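Local coordinates for octaprenyl Pyrophosphate Synthase (PDB 3TC1), which probably adds isopentenyl pyrophosphate units to an allylic pyrophosphate in a magnesium-dependent reaction, building the eight-isoprene chain of octaprenyl pyrophosphate, at residues 153-157 and 225-230. Sequence-based numbering, arbitrary orientation.
Sequences QKYWR and TTLPYL
Y155, near the start of helix 152-177, reaches across to the start of helix 227-233 and the two residues before it, and shows how one tyrosine can serve both packing and polar chemistry. With CG anti to the backbone N (chi1 169°), the ring extends away from its own helix. At its root, CB of Y155 lies 3.6 Å from CD1 of L230, and the same methyl sits 3.5 Å from CG of Y155, oblique to the ring. Farther out the two sides of the ring have different neighbours: CD1 of Y155 comes within 3.8 Å of the carbonyl O of T225 and CE1 within 3.6 Å of CA of T226, whose side chain is about 7 Å from a bound magnesium ion, whereas CE2 meets CB of L227. Over one face of the Y155 ring lies the backbone N of L227, 3.4 Å from CZ of Y155. The phenol OH of Y155 passes CB of L227 at 3.6 Å. Beside this, W156 brings CH2 to 3.8 Å from CD2 of L227. The two segments thus meet by van der Waals contact, partly with polar backbone atoms, while the hydroxyl of the buried Y155 is hydrogen-bonded to D201 of helix 182-205; one ring thereby ties three helices together.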
# COMPACT_ATOMS: atom_id res chain seq x y z
N GLN B 153 23.74 8.55 -12.13
CA GLN B 153 22.55 8.16 -12.89
C GLN B 153 21.54 7.41 -12.02
O GLN B 153 20.34 7.53 -12.22
CB GLN B 153 22.93 7.32 -14.11
CG GLN B 153 23.85 8.04 -15.09
CD GLN B 153 23.36 9.45 -15.44
OE1 GLN B 153 24.12 10.41 -15.38
NE2 GLN B 153 22.09 9.56 -15.82
N LYS B 154 22.04 6.64 -11.05
CA LYS B 154 21.14 5.90 -10.17
C LYS B 154 20.40 6.87 -9.28
O LYS B 154 19.22 6.69 -8.98
CB LYS B 154 21.92 4.89 -9.33
CG LYS B 154 22.65 3.84 -10.15
CD LYS B 154 23.36 2.83 -9.26
CE LYS B 154 24.18 1.86 -10.08
NZ LYS B 154 24.95 0.92 -9.21
N TYR B 155 21.11 7.91 -8.85
CA TYR B 155 20.55 8.95 -7.99
C TYR B 155 19.42 9.66 -8.72
O TYR B 155 18.33 9.84 -8.18
CB TYR B 155 21.66 9.96 -7.62
CG TYR B 155 21.16 11.22 -6.96
CD1 TYR B 155 20.75 11.21 -5.62
CD2 TYR B 155 21.08 12.41 -7.67
CE1 TYR B 155 20.28 12.37 -5.01
CE2 TYR B 155 20.60 13.58 -7.07
CZ TYR B 155 20.20 13.55 -5.75
OH TYR B 155 19.72 14.70 -5.16
N TRP B 156 19.69 10.07 -9.96
CA TRP B 156 18.69 10.76 -10.77
C TRP B 156 17.44 9.91 -11.00
O TRP B 156 16.33 10.43 -10.99
CB TRP B 156 19.30 11.17 -12.12
CG TRP B 156 20.34 12.25 -12.00
CD1 TRP B 156 21.59 12.24 -12.54
CD2 TRP B 156 20.20 13.50 -11.32
NE1 TRP B 156 22.25 13.41 -12.23
CE2 TRP B 156 21.41 14.20 -11.48
CE3 TRP B 156 19.16 14.10 -10.59
CZ2 TRP B 156 21.62 15.47 -10.94
CZ3 TRP B 156 19.37 15.36 -10.05
CH2 TRP B 156 20.60 16.04 -10.23
N ARG B 157 17.64 8.62 -11.19
CA ARG B 157 16.51 7.71 -11.39
C ARG B 157 15.65 7.66 -10.13
O ARG B 157 14.42 7.68 -10.20
CB ARG B 157 17.01 6.31 -11.74
CG ARG B 157 15.89 5.32 -11.99
CD ARG B 157 16.41 4.00 -12.52
NE ARG B 157 15.32 3.07 -12.80
CZ ARG B 157 15.47 1.89 -13.39
NH1 ARG B 157 16.67 1.48 -13.77
NH2 ARG B 157 14.41 1.11 -13.59
N THR B 225 23.34 8.59 -0.69
CA THR B 225 24.41 9.41 -1.24
C THR B 225 23.76 10.43 -2.17
O THR B 225 23.64 10.20 -3.38
CB THR B 225 25.44 8.58 -2.04
OG1 THR B 225 25.89 7.47 -1.24
CG2 THR B 225 26.64 9.44 -2.40
N THR B 226 23.35 11.56 -1.60
CA THR B 226 22.68 12.62 -2.34
C THR B 226 23.62 13.44 -3.22
O THR B 226 24.84 13.28 -3.14
CB THR B 226 21.93 13.56 -1.37
OG1 THR B 226 22.85 14.13 -0.44
CG2 THR B 226 20.88 12.78 -0.59
N LEU B 227 23.06 14.30 -4.06
CA LEU B 227 23.86 15.11 -4.98
C LEU B 227 25.09 15.78 -4.37
O LEU B 227 26.18 15.70 -4.93
CB LEU B 227 22.98 16.16 -5.68
CG LEU B 227 23.64 16.86 -6.88
CD1 LEU B 227 24.18 15.81 -7.85
CD2 LEU B 227 22.64 17.77 -7.57
N PRO B 228 24.94 16.46 -3.21
CA PRO B 228 26.12 17.09 -2.62
C PRO B 228 27.28 16.11 -2.45
O PRO B 228 28.43 16.43 -2.75
CB PRO B 228 25.60 17.59 -1.27
CG PRO B 228 24.16 17.91 -1.57
CD PRO B 228 23.74 16.73 -2.41
N TYR B 229 26.98 14.91 -1.97
CA TYR B 229 28.00 13.89 -1.74
C TYR B 229 28.56 13.36 -3.05
O TYR B 229 29.75 13.05 -3.15
CB TYR B 229 27.40 12.74 -0.91
CG TYR B 229 27.08 13.17 0.51
CD1 TYR B 229 28.06 13.14 1.50
CD2 TYR B 229 25.81 13.65 0.84
CE1 TYR B 229 27.78 13.58 2.80
CE2 TYR B 229 25.53 14.10 2.14
CZ TYR B 229 26.52 14.06 3.11
OH TYR B 229 26.23 14.48 4.39
N LEU B 230 27.70 13.25 -4.06
CA LEU B 230 28.13 12.78 -5.37
C LEU B 230 29.09 13.79 -6.01
O LEU B 230 30.16 13.43 -6.50
CB LEU B 230 26.91 12.58 -6.28
CG LEU B 230 26.04 11.39 -5.85
CD1 LEU B 230 24.64 11.51 -6.43
CD2 LEU B 230 26.73 10.10 -6.31